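Side-chain contacts in SJCHGC06286 protein (PDB 3QBR), which belongs to the Bcl-2 family of apoptosis regulators and probably binds BH domains of partner proteins through its soluble helical domain: residues T100-F105 with I145-K150; T23-F28 with A124-L129; I109-F114 with D157-N162. One frame throughout, in Å; residues are numbered along the deposited sequence.

Interaction 1: T100-F105 with I145-K150; sequences TALEIF and IQMLIK
L102 packs on M147 and L148, and E103 on M147, where helix 99-113 passes helix 142-159 in the helical bundle of the Bcl-2 fold. The local axes run at 34° to each other with a closest approach of 10.4 Å, a spacing at which side chains rather than backbones make the contact. M147 contributes most. Its CG stands anti to the backbone N (chi1 -171°), which sends the chain toward helix 99-113, and bends at the next two torsions set the terminal methyl against L102. The methyl CE of M147 lies 3.8 Å from CD2 of L102, with CB and CG of the same leucine almost as near, so one methyl group packs along CB, CG and CD2 of the leucine. The sulfur serves the other neighbour: SD of M147 is 4.0 Å from CB of E103, and CG of E103 is just as close. The methionine is thus shared between an apolar residue and the aliphatic base of a partly exposed acid. A second, looser touch runs from CG of L102 to CD2 of L148, at 4.4 Å. No hydrogen bond links the segments. L148 also rests on L129 and L136 of helix 119-137, while L102 reaches L89 of helix 83-89. This apolar packing beside a central helix is characteristic of the all-helical Bcl-2 domain.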
ATOM      1  N   THR A 100      -2.251 -10.634 -14.587  1.00107.70           N
ATOM      2  CA  THR A 100      -3.205  -9.639 -15.047  1.00 99.86           C
ATOM      3  C   THR A 100      -4.584  -9.755 -14.374  1.00 81.98           C
ATOM      4  O   THR A 100      -5.290  -8.753 -14.221  1.00 68.88           O
ATOM      5  CB  THR A 100      -3.285  -9.644 -16.592  1.00100.40           C
ATOM      6  OG1 THR A 100      -4.349  -8.792 -17.029  1.00106.32           O
ATOM      7  CG2 THR A 100      -3.490 -11.050 -17.112  1.00 91.00           C
ATOM      8  N   ALA A 101      -4.952 -10.963 -13.951  1.00 70.22           N
ATOM      9  CA  ALA A 101      -6.164 -11.135 -13.147  1.00 67.62           C
ATOM     10  C   ALA A 101      -6.020 -10.391 -11.842  1.00 69.26           C
ATOM     11  O   ALA A 101      -6.974  -9.774 -11.365  1.00 75.38           O
ATOM     12  CB  ALA A 101      -6.446 -12.606 -12.863  1.00 61.55           C
ATOM     13  N   LEU A 102      -4.822 -10.466 -11.265  1.00 63.57           N
ATOM     14  CA  LEU A 102      -4.513  -9.804  -9.997  1.00 65.09           C
ATOM     15  C   LEU A 102      -4.490  -8.273 -10.116  1.00 68.60           C
ATOM     16  O   LEU A 102      -4.887  -7.568  -9.188  1.00 71.47           O
ATOM     17  CB  LEU A 102      -3.186 -10.314  -9.442  1.00 57.03           C
ATOM     18  CG  LEU A 102      -2.740  -9.730  -8.103  1.00 63.41           C
ATOM     19  CD1 LEU A 102      -3.786  -9.967  -7.013  1.00 67.78           C
ATOM     20  CD2 LEU A 102      -1.392 -10.309  -7.697  1.00 62.87           C
ATOM     21  N   GLU A 103      -4.039  -7.755 -11.250  1.00 60.15           N
ATOM     22  CA  GLU A 103      -4.098  -6.318 -11.448  1.00 64.48           C
ATOM     23  C   GLU A 103      -5.564  -5.899 -11.362  1.00 67.51           C
ATOM     24  O   GLU A 103      -5.942  -5.062 -10.537  1.00 66.20           O
ATOM     25  CB  GLU A 103      -3.488  -5.925 -12.790  1.00 72.51           C
ATOM     26  CG  GLU A 103      -3.040  -4.472 -12.865  1.00 79.17           C
ATOM     27  CD  GLU A 103      -2.258  -4.152 -14.141  1.00 89.23           C
ATOM     28  OE1 GLU A 103      -2.345  -3.000 -14.628  1.00 91.98           O
ATOM     29  OE2 GLU A 103      -1.556  -5.050 -14.659  1.00 92.12           O
ATOM     30  N   ILE A 104      -6.387  -6.515 -12.208  1.00 67.00           N
ATOM     31  CA  ILE A 104      -7.835  -6.318 -12.197  1.00 70.38           C
ATOM     32  C   ILE A 104      -8.452  -6.226 -10.793  1.00 66.40           C
ATOM     33  O   ILE A 104      -9.113  -5.237 -10.442  1.00 55.05           O
ATOM     34  CB  ILE A 104      -8.555  -7.464 -12.938  1.00 78.48           C
ATOM     35  CG1 ILE A 104      -8.078  -7.569 -14.392  1.00 74.78           C
ATOM     36  CG2 ILE A 104     -10.060  -7.283 -12.838  1.00 74.39           C
ATOM     37  CD1 ILE A 104      -7.475  -6.307 -14.919  1.00 77.06           C
ATOM     38  N   PHE A 105      -8.265  -7.265  -9.994  1.00 66.29           N
ATOM     39  CA  PHE A 105      -8.861  -7.249  -8.677  1.00 66.82           C
ATOM     40  C   PHE A 105      -8.277  -6.150  -7.839  1.00 64.03           C
ATOM     41  O   PHE A 105      -9.016  -5.439  -7.155  1.00 63.79           O
ATOM     42  CB  PHE A 105      -8.691  -8.578  -7.982  1.00 74.88           C
ATOM     43  CG  PHE A 105      -9.273  -9.709  -8.744  1.00 88.38           C
ATOM     44  CD1 PHE A 105     -10.350  -9.490  -9.590  1.00 95.59           C
ATOM     45  CD2 PHE A 105      -8.761 -10.992  -8.620  1.00 93.69           C
ATOM     46  CE1 PHE A 105     -10.905 -10.526 -10.312  1.00100.56           C
ATOM     47  CE2 PHE A 105      -9.315 -12.036  -9.332  1.00102.16           C
ATOM     48  CZ  PHE A 105     -10.390 -11.803 -10.184  1.00101.34           C
ATOM     49  N   ILE A 145       4.706  -9.190  -7.045  1.00 46.93           N
ATOM     50  CA  ILE A 145       5.074  -8.158  -6.090  1.00 47.16           C
ATOM     51  C   ILE A 145       5.410  -6.857  -6.837  1.00 55.44           C
ATOM     52  O   ILE A 145       4.799  -5.809  -6.596  1.00 55.44           O
ATOM     53  CB  ILE A 145       6.271  -8.617  -5.216  1.00 49.36           C
ATOM     54  CG1 ILE A 145       5.863  -9.803  -4.353  1.00 38.42           C
ATOM     55  CG2 ILE A 145       6.781  -7.473  -4.356  1.00 49.17           C
ATOM     56  CD1 ILE A 145       6.921 -10.286  -3.339  1.00 31.68           C
ATOM     57  N   GLN A 146       6.357  -6.937  -7.767  1.00 53.15           N
ATOM     58  CA  GLN A 146       6.752  -5.765  -8.534  1.00 51.75           C
ATOM     59  C   GLN A 146       5.577  -5.222  -9.300  1.00 49.36           C
ATOM     60  O   GLN A 146       5.514  -4.033  -9.611  1.00 51.99           O
ATOM     61  CB  GLN A 146       7.896  -6.085  -9.502  1.00 59.85           C
ATOM     62  CG  GLN A 146       9.277  -6.177  -8.839  1.00 72.40           C
ATOM     63  CD  GLN A 146       9.548  -5.056  -7.818  1.00 86.71           C
ATOM     64  OE1 GLN A 146       9.319  -3.866  -8.096  1.00 91.75           O
ATOM     65  NE2 GLN A 146      10.056  -5.441  -6.631  1.00 77.71           N
ATOM     66  N   MET A 147       4.637  -6.095  -9.627  1.00 54.93           N
ATOM     67  CA  MET A 147       3.464  -5.649 -10.368  1.00 47.72           C
ATOM     68  C   MET A 147       2.575  -4.783  -9.459  1.00 50.15           C
ATOM     69  O   MET A 147       2.212  -3.661  -9.817  1.00 53.04           O
ATOM     70  CB  MET A 147       2.714  -6.852 -10.914  1.00 52.54           C
ATOM     71  CG  MET A 147       1.599  -6.489 -11.887  1.00 63.62           C
ATOM     72  SD  MET A 147       0.031  -6.348 -11.027  1.00 69.19           S
ATOM     73  CE  MET A 147      -0.136  -8.066 -10.510  1.00 86.61           C
ATOM     74  N   LEU A 148       2.264  -5.292  -8.270  1.00 43.48           N
ATOM     75  CA  LEU A 148       1.463  -4.538  -7.316  1.00 44.49           C
ATOM     76  C   LEU A 148       2.055  -3.151  -7.063  1.00 48.81           C
ATOM     77  O   LEU A 148       1.347  -2.136  -7.102  1.00 44.94           O
ATOM     78  CB  LEU A 148       1.337  -5.295  -5.991  1.00 32.82           C
ATOM     79  CG  LEU A 148       0.426  -6.512  -6.005  1.00 39.16           C
ATOM     80  CD1 LEU A 148       0.447  -7.210  -4.647  1.00 43.90           C
ATOM     81  CD2 LEU A 148      -1.004  -6.028  -6.347  1.00 43.74           C
ATOM     82  N   ILE A 149       3.362  -3.112  -6.807  1.00 42.74           N
ATOM     83  CA  ILE A 149       4.031  -1.845  -6.540  1.00 46.19           C
ATOM     84  C   ILE A 149       3.944  -0.887  -7.728  1.00 49.60           C
ATOM     85  O   ILE A 149       3.758   0.309  -7.545  1.00 51.65           O
ATOM     86  CB  ILE A 149       5.485  -2.058  -6.150  1.00 39.89           C
ATOM     87  CG1 ILE A 149       5.558  -2.751  -4.794  1.00 44.34           C
ATOM     88  CG2 ILE A 149       6.188  -0.733  -6.080  1.00 36.49           C
ATOM     89  CD1 ILE A 149       6.960  -3.233  -4.460  1.00 44.14           C
ATOM     90  N   LYS A 150       4.047  -1.406  -8.945  1.00 53.76           N
ATOM     91  CA  LYS A 150       3.965  -0.543 -10.126  1.00 56.75           C
ATOM     92  C   LYS A 150       2.552  -0.015 -10.339  1.00 59.41           C
ATOM     93  O   LYS A 150       2.369   1.153 -10.706  1.00 58.75           O
ATOM     94  CB  LYS A 150       4.435  -1.279 -11.378  1.00 54.12           C
ATOM     95  CG  LYS A 150       4.451  -0.425 -12.607  1.00 60.20           C
ATOM     96  CD  LYS A 150       4.733  -1.288 -13.836  1.00 71.66           C
ATOM     97  CE  LYS A 150       4.992  -0.468 -15.096  1.00 68.39           C
ATOM     98  NZ  LYS A 150       5.145  -1.363 -16.284  1.00 74.15           N
TER

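Interaction 2: T23-F28 with A124-L129; sequences TLCHSF and AMFAFL
C25 and F28 of helix 17-31 pack on F126 and L129 of helix 119-137 in a buried aromatic and sulfur contact at the heart of the Bcl-2 bundle; the centre of the contact lies about 3 Å from the centre of the chain. By its position in the family topology, helix 119-137 corresponds to the hydrophobic central helix of the fold. The short segments cross at -53° with their axes 11.1 Å apart at the closest point. F28 and F126 form an offset edge-to-face pair: the ring centroids lie 5.7 Å apart, the planes stand at 86°, and the edge of F126 is directed toward the face of F28. F28 reaches across with CG anti to its own backbone N (chi1 158°), which extends the ring toward helix 119-137. There its CE2 also comes within 3.7 Å of CB of F126. One turn earlier, C25 approaches the F126 ring obliquely at CE1, a sulfur-aromatic contact, with SG 3.8 Å from CE1 of F126. The same sulfur lies 4.0 Å from CD2 of L129, which makes it a bridge between two residues three positions apart on the central helix. I62 of helix 58-79 also touches F28, and L148 of helix 142-159 packs on L129. F128 packs on an apolar side chain of another protein's chain, consistent with a Bcl-2 groove occupied by a partner. The backbone takes part as well: O of F126 sits at the edge of the F28 ring, near its plane, 3.3 Å from CE2 of F28.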
ATOM      1  N   THR A  23       9.096   5.228  -5.172  1.00 44.23           N
ATOM      2  CA  THR A  23      10.204   5.155  -4.221  1.00 43.69           C
ATOM      3  C   THR A  23       9.707   5.037  -2.777  1.00 46.06           C
ATOM      4  O   THR A  23      10.336   4.377  -1.941  1.00 42.95           O
ATOM      5  CB  THR A  23      11.157   6.385  -4.352  1.00 47.17           C
ATOM      6  OG1 THR A  23      11.720   6.452  -5.669  1.00 53.66           O
ATOM      7  CG2 THR A  23      12.261   6.309  -3.333  1.00 41.97           C
ATOM      8  N   LEU A  24       8.578   5.679  -2.480  1.00 41.88           N
ATOM      9  CA  LEU A  24       8.022   5.606  -1.125  1.00 41.56           C
ATOM     10  C   LEU A  24       7.526   4.211  -0.807  1.00 45.47           C
ATOM     11  O   LEU A  24       7.694   3.727   0.315  1.00 50.15           O
ATOM     12  CB  LEU A  24       6.880   6.579  -0.950  1.00 45.14           C
ATOM     13  CG  LEU A  24       7.183   7.836  -0.161  1.00 52.55           C
ATOM     14  CD1 LEU A  24       5.901   8.683  -0.115  1.00 54.91           C
ATOM     15  CD2 LEU A  24       7.689   7.472   1.244  1.00 46.63           C
ATOM     16  N   CYS A  25       6.913   3.566  -1.799  1.00 36.82           N
ATOM     17  CA  CYS A  25       6.429   2.210  -1.597  1.00 45.39           C
ATOM     18  C   CYS A  25       7.552   1.267  -1.273  1.00 52.12           C
ATOM     19  O   CYS A  25       7.471   0.567  -0.262  1.00 45.76           O
ATOM     20  CB  CYS A  25       5.677   1.687  -2.811  1.00 54.57           C
ATOM     21  SG  CYS A  25       4.156   2.543  -3.013  1.00 56.30           S
ATOM     22  N   HIS A  26       8.578   1.233  -2.137  1.00 44.33           N
ATOM     23  CA  HIS A  26       9.801   0.459  -1.844  1.00 40.27           C
ATOM     24  C   HIS A  26      10.351   0.702  -0.418  1.00 41.33           C
ATOM     25  O   HIS A  26      10.433  -0.225   0.389  1.00 48.54           O
ATOM     26  CB  HIS A  26      10.873   0.686  -2.915  1.00 39.05           C
ATOM     27  CG  HIS A  26      10.487   0.178  -4.267  1.00 55.78           C
ATOM     28  ND1 HIS A  26      10.281  -1.159  -4.529  1.00 69.30           N
ATOM     29  CD2 HIS A  26      10.263   0.823  -5.434  1.00 58.57           C
ATOM     30  CE1 HIS A  26       9.947  -1.317  -5.797  1.00 61.20           C
ATOM     31  NE2 HIS A  26       9.933  -0.128  -6.370  1.00 57.66           N
ATOM     32  N   SER A  27      10.683   1.941  -0.083  1.00 43.82           N
ATOM     33  CA  SER A  27      11.235   2.218   1.239  1.00 47.44           C
ATOM     34  C   SER A  27      10.310   1.730   2.314  1.00 41.77           C
ATOM     35  O   SER A  27      10.743   1.067   3.250  1.00 52.66           O
ATOM     36  CB  SER A  27      11.458   3.710   1.455  1.00 47.29           C
ATOM     37  OG  SER A  27      12.135   4.265   0.353  1.00 55.38           O
ATOM     38  N   PHE A  28       9.039   2.095   2.205  1.00 34.38           N
ATOM     39  CA  PHE A  28       8.074   1.753   3.242  1.00 40.02           C
ATOM     40  C   PHE A  28       8.004   0.240   3.431  1.00 40.97           C
ATOM     41  O   PHE A  28       8.041  -0.241   4.545  1.00 43.20           O
ATOM     42  CB  PHE A  28       6.688   2.346   2.954  1.00 37.87           C
ATOM     43  CG  PHE A  28       5.573   1.625   3.665  1.00 44.16           C
ATOM     44  CD1 PHE A  28       5.396   1.778   5.030  1.00 38.46           C
ATOM     45  CD2 PHE A  28       4.723   0.770   2.971  1.00 43.94           C
ATOM     46  CE1 PHE A  28       4.375   1.104   5.689  1.00 41.29           C
ATOM     47  CE2 PHE A  28       3.715   0.099   3.626  1.00 45.29           C
ATOM     48  CZ  PHE A  28       3.541   0.268   4.991  1.00 40.58           C
ATOM     49  N   ALA A 124      -4.502   3.267   4.300  1.00 48.61           N
ATOM     50  CA  ALA A 124      -5.063   1.944   4.104  1.00 50.66           C
ATOM     51  C   ALA A 124      -4.510   1.277   2.842  1.00 43.95           C
ATOM     52  O   ALA A 124      -4.378   0.069   2.793  1.00 54.02           O
ATOM     53  CB  ALA A 124      -6.588   2.023   4.067  1.00 55.56           C
ATOM     54  N   MET A 125      -4.191   2.056   1.818  1.00 44.42           N
ATOM     55  CA  MET A 125      -3.591   1.501   0.595  1.00 46.26           C
ATOM     56  C   MET A 125      -2.164   0.956   0.835  1.00 50.15           C
ATOM     57  O   MET A 125      -1.805  -0.107   0.329  1.00 54.36           O
ATOM     58  CB  MET A 125      -3.574   2.560  -0.511  1.00 41.76           C
ATOM     59  CG  MET A 125      -2.861   2.148  -1.781  1.00 38.53           C
ATOM     60  SD  MET A 125      -2.671   3.473  -2.999  1.00 48.39           S
ATOM     61  CE  MET A 125      -1.963   4.768  -2.002  1.00 50.98           C
ATOM     62  N   PHE A 126      -1.357   1.677   1.612  1.00 43.18           N
ATOM     63  CA  PHE A 126      -0.043   1.165   1.975  1.00 47.60           C
ATOM     64  C   PHE A 126      -0.116  -0.045   2.898  1.00 49.97           C
ATOM     65  O   PHE A 126       0.679  -0.978   2.756  1.00 49.24           O
ATOM     66  CB  PHE A 126       0.832   2.240   2.630  1.00 42.59           C
ATOM     67  CG  PHE A 126       1.281   3.328   1.680  1.00 48.40           C
ATOM     68  CD1 PHE A 126       2.494   3.221   0.999  1.00 61.44           C
ATOM     69  CD2 PHE A 126       0.497   4.462   1.470  1.00 45.59           C
ATOM     70  CE1 PHE A 126       2.931   4.234   0.111  1.00 60.16           C
ATOM     71  CE2 PHE A 126       0.917   5.475   0.588  1.00 54.78           C
ATOM     72  CZ  PHE A 126       2.146   5.363  -0.095  1.00 49.08           C
ATOM     73  N   ALA A 127      -1.039  -0.033   3.858  1.00 49.60           N
ATOM     74  CA  ALA A 127      -1.070  -1.125   4.829  1.00 49.24           C
ATOM     75  C   ALA A 127      -1.494  -2.418   4.134  1.00 52.97           C
ATOM     76  O   ALA A 127      -0.958  -3.514   4.412  1.00 47.19           O
ATOM     77  CB  ALA A 127      -1.971  -0.801   5.993  1.00 47.76           C
ATOM     78  N   PHE A 128      -2.420  -2.267   3.190  1.00 48.03           N
ATOM     79  CA  PHE A 128      -2.917  -3.395   2.426  1.00 56.34           C
ATOM     80  C   PHE A 128      -1.911  -3.922   1.424  1.00 51.57           C
ATOM     81  O   PHE A 128      -1.734  -5.135   1.297  1.00 54.21           O
ATOM     82  CB  PHE A 128      -4.176  -3.005   1.670  1.00 54.89           C
ATOM     83  CG  PHE A 128      -4.879  -4.160   1.007  1.00 44.72           C
ATOM     84  CD1 PHE A 128      -5.349  -5.226   1.753  1.00 46.81           C
ATOM     85  CD2 PHE A 128      -5.126  -4.144  -0.349  1.00 49.78           C
ATOM     86  CE1 PHE A 128      -6.029  -6.279   1.135  1.00 44.94           C
ATOM     87  CE2 PHE A 128      -5.818  -5.185  -0.970  1.00 53.47           C
ATOM     88  CZ  PHE A 128      -6.259  -6.252  -0.227  1.00 46.95           C
ATOM     89  N   LEU A 129      -1.297  -3.015   0.673  1.00 45.47           N
ATOM     90  CA  LEU A 129      -0.225  -3.385  -0.266  1.00 49.84           C
ATOM     91  C   LEU A 129       0.886  -4.170   0.459  1.00 47.71           C
ATOM     92  O   LEU A 129       1.361  -5.188  -0.034  1.00 49.71           O
ATOM     93  CB  LEU A 129       0.336  -2.136  -0.940  1.00 45.93           C
ATOM     94  CG  LEU A 129       1.579  -2.230  -1.825  1.00 47.73           C
ATOM     95  CD1 LEU A 129       1.312  -2.931  -3.181  1.00 35.37           C
ATOM     96  CD2 LEU A 129       2.127  -0.809  -2.023  1.00 45.21           C
TER

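Interaction 3: I109-F114 with D157-N162; sequences ILNGLF and DEKLKN
K159 and L160 carry the contact of 157-162 with N111 and F114, at the junction between helix 142-159 and helix 161-165 of the Bcl-2 domain. Before them, D157 turns to helix 17-31, where it forms a salt bridge with R18. K159 extends its chain beyond CG and brings NZ to 3.6 Å from OD1 of N111, the side chains crossing at about a right angle. A water joins them: it accepts a hydrogen bond from ND2 of N111, at a distance too short to take literally, and a weak one from NZ of K159 at 3.3 Å. OD1 of N111 has a firmer partner in Y155, whose OH is hydrogen-bonded to it. L160, at the N-cap position of the next helix, lays its methyls over one face of F114. Its CD2 makes a CH-pi contact 4.0 Å from the ring centroid and 14° off the normal, while CG of L113 covers the opposite face. F114 is therefore held between two leucines at the point where its helix ends. The chemistry divides accordingly: a buried apolar clamp supplies the packing, the exposed N111-K159 approach is loose and weakly water-bridged, and Y155 holds N111 more firmly.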
ATOM      1  N   ILE A 109     -10.249  -3.143  -6.097  1.00 57.47           N
ATOM      2  CA  ILE A 109     -10.166  -2.876  -4.666  1.00 60.73           C
ATOM      3  C   ILE A 109      -9.775  -1.422  -4.372  1.00 65.59           C
ATOM      4  O   ILE A 109     -10.285  -0.809  -3.434  1.00 64.82           O
ATOM      5  CB  ILE A 109      -9.148  -3.785  -3.984  1.00 56.81           C
ATOM      6  CG1 ILE A 109      -9.519  -5.249  -4.200  1.00 58.41           C
ATOM      7  CG2 ILE A 109      -9.050  -3.448  -2.499  1.00 50.87           C
ATOM      8  CD1 ILE A 109      -8.808  -6.184  -3.272  1.00 50.24           C
ATOM      9  N   LEU A 110      -8.884  -0.870  -5.172  1.00 59.17           N
ATOM     10  CA  LEU A 110      -8.474   0.505  -5.030  1.00 54.69           C
ATOM     11  C   LEU A 110      -9.611   1.413  -5.377  1.00 55.90           C
ATOM     12  O   LEU A 110      -9.946   2.297  -4.640  1.00 58.28           O
ATOM     13  CB  LEU A 110      -7.316   0.791  -5.958  1.00 20.00           C
ATOM     14  CG  LEU A 110      -5.991   0.155  -5.605  1.00 20.00           C
ATOM     15  CD1 LEU A 110      -4.913   0.715  -6.431  1.00 20.00           C
ATOM     16  CD2 LEU A 110      -5.685   0.380  -4.187  1.00 20.00           C
ATOM     17  N   ASN A 111     -10.209   1.188  -6.527  1.00 60.35           N
ATOM     18  CA  ASN A 111     -11.419   1.910  -6.905  1.00 58.78           C
ATOM     19  C   ASN A 111     -12.499   1.881  -5.811  1.00 68.60           C
ATOM     20  O   ASN A 111     -13.142   2.892  -5.517  1.00 74.77           O
ATOM     21  CB  ASN A 111     -11.940   1.340  -8.205  1.00 66.53           C
ATOM     22  CG  ASN A 111     -11.143   1.823  -9.381  1.00 79.58           C
ATOM     23  OD1 ASN A 111     -10.595   2.926  -9.342  1.00 75.74           O
ATOM     24  ND2 ASN A 111     -11.063   1.013 -10.433  1.00 87.67           N
ATOM     25  N   GLY A 112     -12.687   0.721  -5.202  1.00 64.28           N
ATOM     26  CA  GLY A 112     -13.550   0.631  -4.044  1.00 65.90           C
ATOM     27  C   GLY A 112     -13.047   1.419  -2.852  1.00 67.86           C
ATOM     28  O   GLY A 112     -13.818   2.116  -2.198  1.00 69.45           O
ATOM     29  N   LEU A 113     -11.754   1.305  -2.555  1.00 60.96           N
ATOM     30  CA  LEU A 113     -11.163   2.026  -1.427  1.00 59.73           C
ATOM     31  C   LEU A 113     -11.288   3.538  -1.592  1.00 59.21           C
ATOM     32  O   LEU A 113     -11.408   4.284  -0.611  1.00 54.53           O
ATOM     33  CB  LEU A 113      -9.680   1.650  -1.252  1.00 50.03           C
ATOM     34  CG  LEU A 113      -8.889   2.462  -0.208  1.00 54.66           C
ATOM     35  CD1 LEU A 113      -9.491   2.396   1.202  1.00 54.03           C
ATOM     36  CD2 LEU A 113      -7.429   2.042  -0.169  1.00 54.19           C
ATOM     37  N   PHE A 114     -11.256   3.988  -2.838  1.00 59.71           N
ATOM     38  CA  PHE A 114     -11.030   5.408  -3.105  1.00 63.37           C
ATOM     39  C   PHE A 114     -12.250   6.205  -3.601  1.00 62.47           C
ATOM     40  O   PHE A 114     -12.097   7.337  -4.085  1.00 65.66           O
ATOM     41  CB  PHE A 114      -9.779   5.622  -3.994  1.00 50.72           C
ATOM     42  CG  PHE A 114      -8.472   5.533  -3.229  1.00 46.73           C
ATOM     43  CD1 PHE A 114      -8.236   6.358  -2.134  1.00 49.99           C
ATOM     44  CD2 PHE A 114      -7.493   4.617  -3.591  1.00 40.52           C
ATOM     45  CE1 PHE A 114      -7.046   6.263  -1.399  1.00 46.71           C
ATOM     46  CE2 PHE A 114      -6.300   4.523  -2.877  1.00 39.47           C
ATOM     47  CZ  PHE A 114      -6.072   5.346  -1.781  1.00 46.45           C
ATOM     48  N   ASP A 157      -0.881   8.185  -9.574  1.00 54.03           N
ATOM     49  CA  ASP A 157      -0.527   9.306 -10.431  1.00 54.86           C
ATOM     50  C   ASP A 157      -1.761   9.709 -11.222  1.00 56.97           C
ATOM     51  O   ASP A 157      -1.901  10.841 -11.671  1.00 67.28           O
ATOM     52  CB  ASP A 157       0.610   8.887 -11.367  1.00 60.66           C
ATOM     53  CG  ASP A 157       1.255  10.063 -12.091  1.00 69.10           C
ATOM     54  OD1 ASP A 157       1.561  11.088 -11.434  1.00 77.70           O
ATOM     55  OD2 ASP A 157       1.474   9.948 -13.318  1.00 68.56           O
ATOM     56  N   GLU A 158      -2.675   8.763 -11.357  1.00 57.71           N
ATOM     57  CA  GLU A 158      -3.888   8.967 -12.120  1.00 67.39           C
ATOM     58  C   GLU A 158      -5.050   9.533 -11.304  1.00 63.30           C
ATOM     59  O   GLU A 158      -5.945  10.160 -11.863  1.00 61.51           O
ATOM     60  CB  GLU A 158      -4.323   7.637 -12.717  1.00 73.17           C
ATOM     61  CG  GLU A 158      -3.420   7.127 -13.808  1.00 85.60           C
ATOM     62  CD  GLU A 158      -4.064   5.990 -14.575  1.00101.65           C
ATOM     63  OE1 GLU A 158      -5.306   5.853 -14.484  1.00105.78           O
ATOM     64  OE2 GLU A 158      -3.339   5.235 -15.258  1.00104.58           O
ATOM     65  N   LYS A 159      -5.036   9.314  -9.991  1.00 56.97           N
ATOM     66  CA  LYS A 159      -6.234   9.529  -9.210  1.00 58.59           C
ATOM     67  C   LYS A 159      -6.050  10.199  -7.859  1.00 67.56           C
ATOM     68  O   LYS A 159      -7.030  10.586  -7.228  1.00 73.48           O
ATOM     69  CB  LYS A 159      -6.956   8.204  -9.041  1.00 56.80           C
ATOM     70  CG  LYS A 159      -7.179   7.544 -10.375  1.00 61.24           C
ATOM     71  CD  LYS A 159      -8.403   6.669 -10.378  1.00 70.64           C
ATOM     72  CE  LYS A 159      -8.749   6.272 -11.806  1.00 81.29           C
ATOM     73  NZ  LYS A 159      -9.903   5.327 -11.869  1.00 84.63           N
ATOM     74  N   LEU A 160      -4.811  10.367  -7.417  1.00 60.42           N
ATOM     75  CA  LEU A 160      -4.579  10.845  -6.063  1.00 46.70           C
ATOM     76  C   LEU A 160      -3.772  12.111  -6.076  1.00 54.84           C
ATOM     77  O   LEU A 160      -3.810  12.903  -5.130  1.00 61.27           O
ATOM     78  CB  LEU A 160      -3.834   9.775  -5.277  1.00 52.40           C
ATOM     79  CG  LEU A 160      -4.696   8.522  -5.104  1.00 59.93           C
ATOM     80  CD1 LEU A 160      -3.878   7.360  -4.571  1.00 54.71           C
ATOM     81  CD2 LEU A 160      -5.925   8.836  -4.203  1.00 45.05           C
ATOM     82  N   LYS A 161      -3.031  12.301  -7.158  1.00 53.64           N
ATOM     83  CA  LYS A 161      -1.946  13.261  -7.139  1.00 56.86           C
ATOM     84  C   LYS A 161      -2.451  14.662  -6.940  1.00 53.50           C
ATOM     85  O   LYS A 161      -1.823  15.454  -6.230  1.00 44.83           O
ATOM     86  CB  LYS A 161      -1.096  13.172  -8.404  1.00 66.97           C
ATOM     87  CG  LYS A 161      -1.880  13.185  -9.668  1.00 79.19           C
ATOM     88  CD  LYS A 161      -0.930  13.337 -10.824  1.00 78.97           C
ATOM     89  CE  LYS A 161       0.247  14.186 -10.407  1.00 70.26           C
ATOM     90  NZ  LYS A 161       1.055  14.473 -11.618  1.00 76.21           N
ATOM     91  N   ASN A 162      -3.573  14.966  -7.584  1.00 56.01           N
ATOM     92  CA  ASN A 162      -4.200  16.272  -7.445  1.00 53.34           C
ATOM     93  C   ASN A 162      -4.695  16.489  -6.030  1.00 57.44           C
ATOM     94  O   ASN A 162      -4.425  17.528  -5.422  1.00 56.25           O
ATOM     95  CB  ASN A 162      -5.339  16.409  -8.441  1.00 56.48           C
ATOM     96  CG  ASN A 162      -4.848  16.387  -9.872  1.00 68.09           C
ATOM     97  OD1 ASN A 162      -3.905  17.094 -10.222  1.00 63.09           O
ATOM     98  ND2 ASN A 162      -5.476  15.563 -10.706  1.00 79.65           N
TER
HETATM   99  O   HOH W   1      -9.327   2.087 -11.796  1.00 81.57           O

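From the N terminus, helix 17-31 supplies 23-28, and interaction 2 closes the first and longest loop when 124-129 arrives, with 95 residues between. Within that span the chain has already passed 100-105 and 109-114, whose partners 145-150 and 157-162 come only afterwards. Interactions 1 and 3 therefore each cross interaction 2, and they cross each other as well; none is nested. Interactions 1 and 3 join successive parts of helix 99-113 to helix 142-159 and the start of helix 161-165. Helix 119-137 connects all three contacts: L129 packs on L148 of interaction 1, and M125 on F114 of interaction 3.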